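Local coordinates for uncharacterized protein (Streptomyces malaysiense, PDB 6ZYL) that catalyses the beta-hydroxylation of thioholgamide as a non-heme monooxygenase, probably depending on iron and 2-oxoglutarate like other members of the phytanoyl-CoA dioxygenase family, at residues A[74-85]-A[108-116]; A[128-139]-A[166-174]. All blocks are in the same frame, centred on the assembly; numbering follows the deposited sequence.

Contact 1 (A[74-85]-A[108-116]); sequences AAFPKIHLVASW and LVWSTNLFI
His80 reaches across to strand 108-116 and packs along Thr112 and Val109. His80 CB starts 4.1 Å from Thr112 CG2, and CG passes the same methyl. With CG lodged between the backbone N and the carbonyl carbon (chi1 56°), the ring swings over, bringing His80 ND1 in plane to Thr112 OG1, 2.9 Å away; either could be the donor. Val109 CG1 lies over one face, nearest His80 NE2 at 3.5 Å, a CH-pi contact, while Leu81 CG takes the opposite face. At the tip, NE2 meets a water that also joins Lys78 NZ and donates to Val109 O. Loop residues 75-77 run antiparallel beside strand 108-116, which belongs to the major sheet of the double-stranded beta-helix expected of this family. Two main-chain bonds hold them: Leu114 N gives to Ala75 O at 2.8 Å, and Thr112 N to Pro77 O at 2.9 Å. The peptide before Pro77 is cis, a form proline tolerates better than other residues. Lys78 is long enough to place NZ 3.2 Å from Trp110 O, though its salt bridge goes to Glu264. Branched Leu114 wedges CG against Ile79 CD1 at 3.8 Å and sets CD1 at the edge of the Trp85 ring.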
loop_
_atom_site.group_PDB
_atom_site.type_symbol
_atom_site.label_atom_id
_atom_site.label_comp_id
_atom_site.label_asym_id
_atom_site.label_seq_id
_atom_site.Cartn_x
_atom_site.Cartn_y
_atom_site.Cartn_z
ATOM N N ALA A 74 12.063 -6.880 -3.015
ATOM C CA ALA A 74 11.084 -7.929 -2.765
ATOM C C ALA A 74 9.793 -7.376 -2.176
ATOM O O ALA A 74 8.712 -7.900 -2.465
ATOM C CB ALA A 74 11.677 -8.984 -1.829
ATOM N N ALA A 75 9.876 -6.320 -1.369
ATOM C CA ALA A 75 8.738 -5.832 -0.603
ATOM C C ALA A 75 8.119 -4.564 -1.174
ATOM O O ALA A 75 7.130 -4.072 -0.621
ATOM C CB ALA A 75 9.158 -5.578 0.850
ATOM N N PHE A 76 8.672 -4.020 -2.251
ATOM C CA PHE A 76 8.183 -2.775 -2.830
ATOM C C PHE A 76 8.944 -2.500 -4.125
ATOM O O PHE A 76 10.049 -3.016 -4.297
ATOM C CB PHE A 76 8.383 -1.611 -1.863
ATOM C CG PHE A 76 9.804 -1.132 -1.799
ATOM C CD1 PHE A 76 10.729 -1.795 -1.013
ATOM C CD2 PHE A 76 10.221 -0.035 -2.538
ATOM C CE1 PHE A 76 12.039 -1.372 -0.952
ATOM C CE2 PHE A 76 11.535 0.393 -2.483
ATOM C CZ PHE A 76 12.445 -0.277 -1.688
ATOM N N PRO A 77 8.410 -1.698 -5.058
ATOM C CA PRO A 77 7.073 -1.103 -5.058
ATOM C C PRO A 77 6.150 -1.693 -6.114
ATOM O O PRO A 77 5.086 -1.125 -6.382
ATOM C CB PRO A 77 7.363 0.367 -5.366
ATOM C CG PRO A 77 8.562 0.289 -6.328
ATOM C CD PRO A 77 9.287 -1.040 -6.046
ATOM N N LYS A 78 6.551 -2.811 -6.712
ATOM C CA LYS A 78 5.831 -3.376 -7.848
ATOM C C LYS A 78 5.726 -4.894 -7.727
ATOM O O LYS A 78 5.944 -5.635 -8.686
ATOM C CB LYS A 78 6.516 -2.993 -9.160
ATOM C CG LYS A 78 6.701 -1.500 -9.374
ATOM C CD LYS A 78 5.403 -0.837 -9.813
ATOM C CE LYS A 78 5.594 0.660 -10.014
ATOM N NZ LYS A 78 4.434 1.291 -10.704
ATOM N N ILE A 79 5.374 -5.376 -6.536
ATOM C CA ILE A 79 5.243 -6.817 -6.341
ATOM C C ILE A 79 4.247 -7.396 -7.337
ATOM O O ILE A 79 4.459 -8.478 -7.898
ATOM C CB ILE A 79 4.827 -7.131 -4.892
ATOM C CG1 ILE A 79 5.758 -6.447 -3.893
ATOM C CG2 ILE A 79 4.819 -8.640 -4.655
ATOM C CD1 ILE A 79 5.269 -6.522 -2.451
ATOM N N HIS A 80 3.153 -6.675 -7.585
ATOM C CA HIS A 80 2.078 -7.167 -8.435
ATOM C C HIS A 80 2.494 -7.361 -9.886
ATOM O O HIS A 80 1.733 -7.965 -10.649
ATOM C CB HIS A 80 0.894 -6.198 -8.373
ATOM C CG HIS A 80 1.245 -4.789 -8.745
ATOM N ND1 HIS A 80 2.033 -3.983 -7.951
ATOM C CD2 HIS A 80 0.912 -4.041 -9.823
ATOM C CE1 HIS A 80 2.174 -2.803 -8.525
ATOM N NE2 HIS A 80 1.502 -2.810 -9.662
ATOM N N LEU A 81 3.659 -6.865 -10.292
ATOM C CA LEU A 81 4.106 -7.037 -11.667
ATOM C C LEU A 81 4.880 -8.334 -11.882
ATOM O O LEU A 81 5.093 -8.716 -13.040
ATOM C CB LEU A 81 4.977 -5.851 -12.094
ATOM C CG LEU A 81 4.313 -4.472 -12.128
ATOM C CD1 LEU A 81 5.257 -3.444 -12.762
ATOM C CD2 LEU A 81 2.987 -4.495 -12.869
ATOM N N VAL A 82 5.287 -9.015 -10.819
ATOM C CA VAL A 82 6.057 -10.257 -10.955
ATOM C C VAL A 82 5.451 -11.431 -10.207
ATOM O O VAL A 82 5.769 -12.590 -10.541
ATOM C CB VAL A 82 7.515 -10.037 -10.497
ATOM C CG1 VAL A 82 8.235 -9.088 -11.433
ATOM C CG2 VAL A 82 7.551 -9.525 -9.062
ATOM N N ALA A 83 4.606 -11.224 -9.201
ATOM C CA ALA A 83 4.120 -12.299 -8.346
ATOM C C ALA A 83 2.627 -12.505 -8.564
ATOM O O ALA A 83 1.839 -11.561 -8.444
ATOM C CB ALA A 83 4.400 -11.993 -6.872
ATOM N N SER A 84 2.245 -13.747 -8.865
ATOM C CA SER A 84 0.849 -14.038 -9.169
ATOM C C SER A 84 -0.056 -13.764 -7.973
ATOM O O SER A 84 -1.191 -13.301 -8.138
ATOM C CB SER A 84 0.706 -15.490 -9.624
ATOM O OG SER A 84 1.323 -15.689 -10.885
ATOM N N TRP A 85 0.423 -14.047 -6.758
ATOM C CA TRP A 85 -0.412 -13.825 -5.580
ATOM C C TRP A 85 -0.721 -12.343 -5.400
ATOM O O TRP A 85 -1.844 -11.976 -5.036
ATOM C CB TRP A 85 0.263 -14.393 -4.330
ATOM C CG TRP A 85 1.497 -13.661 -3.896
ATOM C CD1 TRP A 85 2.785 -13.972 -4.213
ATOM C CD2 TRP A 85 1.560 -12.499 -3.060
ATOM N NE1 TRP A 85 3.647 -13.076 -3.631
ATOM C CE2 TRP A 85 2.920 -12.159 -2.918
ATOM C CE3 TRP A 85 0.598 -11.710 -2.419
ATOM C CZ2 TRP A 85 3.343 -11.068 -2.165
ATOM C CZ3 TRP A 85 1.020 -10.624 -1.673
ATOM C CH2 TRP A 85 2.381 -10.315 -1.550
ATOM N N LEU A 108 -6.238 2.821 -11.266
ATOM C CA LEU A 108 -4.947 2.233 -11.577
ATOM C C LEU A 108 -4.261 1.848 -10.275
ATOM O O LEU A 108 -4.476 2.475 -9.236
ATOM C CB LEU A 108 -4.057 3.202 -12.360
ATOM C CG LEU A 108 -4.593 3.727 -13.689
ATOM C CD1 LEU A 108 -5.142 5.130 -13.506
ATOM C CD2 LEU A 108 -3.499 3.704 -14.742
ATOM N N VAL A 109 -3.437 0.807 -10.342
ATOM C CA VAL A 109 -2.574 0.425 -9.230
ATOM C C VAL A 109 -1.239 1.137 -9.410
ATOM O O VAL A 109 -0.536 0.917 -10.403
ATOM C CB VAL A 109 -2.385 -1.097 -9.162
ATOM C CG1 VAL A 109 -1.354 -1.450 -8.094
ATOM C CG2 VAL A 109 -3.712 -1.787 -8.882
ATOM N N TRP A 110 -0.888 1.991 -8.452
ATOM C CA TRP A 110 0.332 2.782 -8.536
ATOM C C TRP A 110 1.515 2.119 -7.847
ATOM O O TRP A 110 2.654 2.287 -8.297
ATOM C CB TRP A 110 0.087 4.169 -7.933
ATOM C CG TRP A 110 1.242 5.109 -8.063
ATOM C CD1 TRP A 110 1.601 5.821 -9.170
ATOM C CD2 TRP A 110 2.186 5.448 -7.044
ATOM N NE1 TRP A 110 2.714 6.582 -8.903
ATOM C CE2 TRP A 110 3.093 6.369 -7.603
ATOM C CE3 TRP A 110 2.355 5.058 -5.711
ATOM C CZ2 TRP A 110 4.155 6.906 -6.878
ATOM C CZ3 TRP A 110 3.407 5.592 -4.993
ATOM C CH2 TRP A 110 4.295 6.506 -5.578
ATOM N N SER A 111 1.279 1.366 -6.774
ATOM C CA SER A 111 2.355 0.651 -6.104
ATOM C C SER A 111 1.763 -0.428 -5.209
ATOM O O SER A 111 0.573 -0.408 -4.884
ATOM C CB SER A 111 3.229 1.599 -5.276
ATOM O OG SER A 111 2.680 1.789 -3.982
ATOM N N THR A 112 2.613 -1.379 -4.823
ATOM C CA THR A 112 2.286 -2.354 -3.793
ATOM C C THR A 112 3.443 -2.434 -2.809
ATOM O O THR A 112 4.606 -2.237 -3.175
ATOM C CB THR A 112 1.993 -3.751 -4.368
ATOM O OG1 THR A 112 3.027 -4.142 -5.278
ATOM C CG2 THR A 112 0.643 -3.760 -5.083
ATOM N N ASN A 113 3.109 -2.718 -1.553
ATOM C CA ASN A 113 4.086 -2.791 -0.478
ATOM C C ASN A 113 3.759 -3.969 0.422
ATOM O O ASN A 113 2.591 -4.210 0.739
ATOM C CB ASN A 113 4.097 -1.509 0.373
ATOM C CG ASN A 113 4.945 -0.413 -0.229
ATOM O OD1 ASN A 113 6.152 -0.348 0.001
ATOM N ND2 ASN A 113 4.314 0.465 -0.996
ATOM N N LEU A 114 4.790 -4.699 0.832
ATOM C CA LEU A 114 4.682 -5.673 1.910
ATOM C C LEU A 114 5.189 -5.010 3.185
ATOM O O LEU A 114 6.344 -4.577 3.244
ATOM C CB LEU A 114 5.481 -6.937 1.602
ATOM C CG LEU A 114 4.697 -8.102 1.000
ATOM C CD1 LEU A 114 5.663 -9.204 0.566
ATOM C CD2 LEU A 114 3.664 -8.645 1.972
ATOM N N PHE A 115 4.320 -4.904 4.185
ATOM C CA PHE A 115 4.672 -4.362 5.497
ATOM C C PHE A 115 4.606 -5.523 6.482
ATOM O O PHE A 115 3.521 -5.934 6.903
ATOM C CB PHE A 115 3.737 -3.224 5.894
ATOM C CG PHE A 115 3.864 -2.005 5.023
ATOM C CD1 PHE A 115 5.106 -1.442 4.769
ATOM C CD2 PHE A 115 2.744 -1.421 4.461
ATOM C CE1 PHE A 115 5.225 -0.322 3.969
ATOM C CE2 PHE A 115 2.855 -0.299 3.661
ATOM C CZ PHE A 115 4.098 0.252 3.416
ATOM N N ILE A 116 5.769 -6.063 6.832
ATOM C CA ILE A 116 5.874 -7.233 7.694
ATOM C C ILE A 116 6.557 -6.817 8.987
ATOM O O ILE A 116 7.653 -6.245 8.961
ATOM C CB ILE A 116 6.648 -8.372 7.009
ATOM C CG1 ILE A 116 5.948 -8.777 5.709
ATOM C CG2 ILE A 116 6.778 -9.568 7.939
ATOM C CD1 ILE A 116 6.838 -9.525 4.739
HETATM O O HOH W 1 1.850 -0.185 -10.564
#

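Contact 2 (A[128-139]-A[166-174]); sequences HQDAVYLGLDGY and SHLHGALPH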
loop_
_atom_site.group_PDB
_atom_site.type_symbol
_atom_site.label_atom_id
_atom_site.label_comp_id
_atom_site.label_asym_id
_atom_site.label_seq_id
_atom_site.Cartn_x
_atom_site.Cartn_y
_atom_site.Cartn_z
ATOM N N HIS A 128 3.245 9.707 10.867
ATOM C CA HIS A 128 3.679 10.193 9.564
ATOM C C HIS A 128 2.599 9.878 8.541
ATOM O O HIS A 128 1.668 9.110 8.805
ATOM C CB HIS A 128 5.012 9.566 9.153
ATOM C CG HIS A 128 4.907 8.115 8.793
ATOM N ND1 HIS A 128 4.767 7.122 9.739
ATOM C CD2 HIS A 128 4.914 7.491 7.592
ATOM C CE1 HIS A 128 4.698 5.949 9.136
ATOM N NE2 HIS A 128 4.783 6.145 7.832
ATOM N N GLN A 129 2.736 10.486 7.365
ATOM C CA GLN A 129 1.802 10.313 6.262
ATOM C C GLN A 129 2.501 9.626 5.097
ATOM O O GLN A 129 3.683 9.873 4.837
ATOM C CB GLN A 129 1.237 11.660 5.799
ATOM C CG GLN A 129 0.541 12.466 6.884
ATOM C CD GLN A 129 0.358 13.925 6.498
ATOM O OE1 GLN A 129 1.317 14.615 6.159
ATOM N NE2 GLN A 129 -0.880 14.399 6.543
ATOM N N ASP A 130 1.760 8.769 4.389
ATOM C CA ASP A 130 2.343 8.053 3.260
ATOM C C ASP A 130 2.730 8.996 2.126
ATOM O O ASP A 130 3.674 8.711 1.381
ATOM C CB ASP A 130 1.359 7.004 2.730
ATOM C CG ASP A 130 1.032 5.929 3.749
ATOM O OD1 ASP A 130 1.894 5.618 4.598
ATOM O OD2 ASP A 130 -0.092 5.387 3.691
ATOM N N ALA A 131 2.019 10.116 1.981
ATOM C CA ALA A 131 2.147 10.937 0.783
ATOM C C ALA A 131 3.485 11.656 0.685
ATOM O O ALA A 131 3.829 12.136 -0.399
ATOM C CB ALA A 131 1.015 11.966 0.738
ATOM N N VAL A 132 4.253 11.718 1.776
ATOM C CA VAL A 132 5.363 12.671 1.860
ATOM C C VAL A 132 6.317 12.511 0.683
ATOM O O VAL A 132 6.714 13.495 0.045
ATOM C CB VAL A 132 6.100 12.515 3.203
ATOM C CG1 VAL A 132 7.312 13.437 3.247
ATOM C CG2 VAL A 132 5.157 12.803 4.362
ATOM N N TYR A 133 6.716 11.277 0.381
ATOM C CA TYR A 133 7.756 11.044 -0.615
ATOM C C TYR A 133 7.236 10.393 -1.889
ATOM O O TYR A 133 8.040 9.941 -2.713
ATOM C CB TYR A 133 8.879 10.189 -0.023
ATOM C CG TYR A 133 9.597 10.846 1.128
ATOM C CD1 TYR A 133 10.224 12.074 0.965
ATOM C CD2 TYR A 133 9.643 10.245 2.381
ATOM C CE1 TYR A 133 10.877 12.684 2.012
ATOM C CE2 TYR A 133 10.295 10.849 3.436
ATOM C CZ TYR A 133 10.909 12.067 3.241
ATOM O OH TYR A 133 11.563 12.677 4.276
ATOM N N LEU A 134 5.921 10.346 -2.090
ATOM C CA LEU A 134 5.388 9.710 -3.288
ATOM C C LEU A 134 5.416 10.626 -4.504
ATOM O O LEU A 134 5.338 10.133 -5.636
ATOM C CB LEU A 134 3.957 9.237 -3.038
ATOM C CG LEU A 134 3.773 8.360 -1.801
ATOM C CD1 LEU A 134 2.343 7.837 -1.738
ATOM C CD2 LEU A 134 4.764 7.208 -1.791
ATOM N N GLY A 135 5.525 11.935 -4.304
ATOM C CA GLY A 135 5.566 12.862 -5.417
ATOM C C GLY A 135 4.323 12.814 -6.281
ATOM O O GLY A 135 4.411 12.752 -7.512
ATOM N N LEU A 136 3.156 12.842 -5.645
ATOM C CA LEU A 136 1.879 12.767 -6.337
ATOM C C LEU A 136 1.098 14.054 -6.116
ATOM O O LEU A 136 1.171 14.663 -5.044
ATOM C CB LEU A 136 1.065 11.564 -5.850
ATOM C CG LEU A 136 1.650 10.190 -6.190
ATOM C CD1 LEU A 136 0.804 9.082 -5.580
ATOM C CD2 LEU A 136 1.773 10.008 -7.696
ATOM N N ASP A 137 0.357 14.462 -7.144
ATOM C CA ASP A 137 -0.484 15.653 -7.114
ATOM C C ASP A 137 -1.896 15.218 -7.473
ATOM O O ASP A 137 -2.137 14.747 -8.589
ATOM C CB ASP A 137 0.036 16.708 -8.091
ATOM C CG ASP A 137 -0.796 17.981 -8.090
ATOM O OD1 ASP A 137 -1.648 18.163 -7.191
ATOM O OD2 ASP A 137 -0.585 18.811 -8.999
ATOM N N GLY A 138 -2.817 15.346 -6.520
ATOM C CA GLY A 138 -4.184 14.901 -6.704
ATOM C C GLY A 138 -4.590 13.727 -5.845
ATOM O O GLY A 138 -5.726 13.254 -5.972
ATOM N N TYR A 139 -3.700 13.226 -4.987
ATOM C CA TYR A 139 -4.088 12.214 -4.014
ATOM C C TYR A 139 -5.139 12.740 -3.048
ATOM O O TYR A 139 -5.830 11.946 -2.399
ATOM C CB TYR A 139 -2.862 11.749 -3.230
ATOM C CG TYR A 139 -2.234 12.855 -2.408
ATOM C CD1 TYR A 139 -2.692 13.145 -1.129
ATOM C CD2 TYR A 139 -1.191 13.619 -2.917
ATOM C CE1 TYR A 139 -2.129 14.160 -0.381
ATOM C CE2 TYR A 139 -0.619 14.634 -2.174
ATOM C CZ TYR A 139 -1.093 14.900 -0.907
ATOM O OH TYR A 139 -0.530 15.909 -0.160
ATOM N N SER A 166 -6.933 13.531 10.346
ATOM C CA SER A 166 -5.614 14.121 10.145
ATOM C C SER A 166 -5.278 14.362 8.680
ATOM O O SER A 166 -4.182 14.860 8.395
ATOM C CB SER A 166 -4.550 13.215 10.766
ATOM O OG SER A 166 -4.605 11.913 10.203
ATOM N N HIS A 167 -6.182 14.043 7.756
ATOM C CA HIS A 167 -5.897 14.089 6.330
ATOM C C HIS A 167 -6.409 15.346 5.641
ATOM O O HIS A 167 -6.115 15.546 4.458
ATOM C CB HIS A 167 -6.532 12.878 5.639
ATOM C CG HIS A 167 -8.031 12.911 5.642
ATOM N ND1 HIS A 167 -8.770 12.950 6.806
ATOM C CD2 HIS A 167 -8.928 12.924 4.628
ATOM C CE1 HIS A 167 -10.057 12.984 6.508
ATOM N NE2 HIS A 167 -10.180 12.965 5.193
ATOM N N LEU A 168 -7.165 16.191 6.341
ATOM C CA LEU A 168 -7.975 17.195 5.663
ATOM C C LEU A 168 -7.153 18.333 5.072
ATOM O O LEU A 168 -7.672 19.073 4.229
ATOM C CB LEU A 168 -9.019 17.744 6.634
ATOM C CG LEU A 168 -10.043 16.692 7.070
ATOM C CD1 LEU A 168 -10.753 17.079 8.354
ATOM C CD2 LEU A 168 -11.053 16.447 5.948
ATOM N N HIS A 169 -5.892 18.487 5.473
ATOM C CA HIS A 169 -5.024 19.518 4.916
ATOM C C HIS A 169 -3.913 18.932 4.050
ATOM O O HIS A 169 -2.882 19.582 3.844
ATOM C CB HIS A 169 -4.428 20.370 6.037
ATOM C CG HIS A 169 -5.451 21.105 6.846
ATOM N ND1 HIS A 169 -6.491 21.806 6.274
ATOM C CD2 HIS A 169 -5.595 21.246 8.185
ATOM C CE1 HIS A 169 -7.231 22.347 7.226
ATOM N NE2 HIS A 169 -6.709 22.024 8.394
ATOM N N GLY A 170 -4.101 17.719 3.538
ATOM C CA GLY A 170 -3.086 17.109 2.705
ATOM C C GLY A 170 -1.813 16.817 3.487
ATOM O O GLY A 170 -1.791 16.795 4.720
ATOM N N ALA A 171 -0.737 16.584 2.739
ATOM C CA ALA A 171 0.552 16.305 3.358
ATOM C C ALA A 171 1.001 17.500 4.186
ATOM O O ALA A 171 0.779 18.653 3.813
ATOM C CB ALA A 171 1.595 15.980 2.288
ATOM N N LEU A 172 1.629 17.230 5.304
ATOM C CA LEU A 172 2.111 18.246 6.216
ATOM C C LEU A 172 3.593 18.116 6.399
ATOM O O LEU A 172 4.150 17.109 6.058
ATOM C CB LEU A 172 1.424 18.131 7.561
ATOM C CG LEU A 172 -0.067 18.235 7.439
ATOM C CD1 LEU A 172 -0.758 17.999 8.748
ATOM C CD2 LEU A 172 -0.475 19.551 6.840
ATOM N N PRO A 173 4.248 19.147 6.959
ATOM C CA PRO A 173 5.693 19.016 7.086
ATOM C C PRO A 173 6.118 17.896 8.013
ATOM O O PRO A 173 5.455 17.596 8.971
ATOM C CB PRO A 173 6.119 20.341 7.686
ATOM C CG PRO A 173 4.990 21.259 7.471
ATOM C CD PRO A 173 3.790 20.402 7.566
ATOM N N HIS A 174 7.223 17.264 7.687
ATOM C CA HIS A 174 7.720 16.173 8.456
ATOM C C HIS A 174 9.166 16.456 8.807
ATOM O O HIS A 174 9.670 15.983 9.800
ATOM C CB HIS A 174 7.628 14.886 7.638
ATOM C CG HIS A 174 6.279 14.226 7.641
ATOM N ND1 HIS A 174 5.161 14.785 7.076
ATOM C CD2 HIS A 174 5.901 13.010 8.076
ATOM C CE1 HIS A 174 4.150 13.965 7.209
ATOM N NE2 HIS A 174 4.574 12.881 7.806
#
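Gln129 extends its amide into residues 170-172 and is gripped at both ends, the tightly packed part of this contact. Gln129 OE1 accepts from Leu172 N at 2.8 Å, in the carbonyl plane and on a lone pair, while Gln129 NE2 gives to Gly170 O at 3.1 Å from above that carbonyl's plane. NE2 also bonds Ala215 O, so the buried amide is held against rotation. Glutamine suits the place because one flat group both accepts and donates, and its chain, extended beyond CG (chi2 164°), spans the gap. Beside it, Ala171 N donates to Tyr139 OH at 3.0 Å, near the ring plane. Gly170 takes a positive phi (66°), easy for glycine, where the chain leaves the beta turn 167-170. His174 is fixed by both nitrogens: His174 ND1 gives to Leu172 O at 2.7 Å, and His174 NE2 accepts from Gln129 N, consistent with a proton on ND1. Toward solvent, partly exposed Val132 still packs closely, its CG2 over one face of the His174 ring in a CH-pi contact; Ala131 CB and Ala171 CB meet only loosely, 4.3 Å apart. Asp130 bonds His212 and His218, and a tartrate lies close to His128. His128, Gln129 and Asp130 form the His-X-Asp sequence that supplies two ligands of the facial triad in iron- and 2-oxoglutarate-dependent dioxygenases, probably the iron site, metal-free here.

Overall arrangement
Contact 1 lies in the core, its centre about 8 Å from that of the chain, whereas the centre of contact 2 is about 14 Å out and that contact is only partly buried. The two contact centres are about 21 Å apart and the contacts follow one another along the chain, sharing no segment. They do touch: Trp110 of strand 108-116 packs on Leu134 and Leu136. Contact 1 lays a loop along a strand of the large mixed sheet, mixing main-chain bonds with apolar packing and a bridging water. Contact 2 joins two largely irregular stretches and includes strand 128-129, at the edge of the four-stranded sheet; there side chains, chiefly an amide, a tyrosine and a histidine, do more of the bonding.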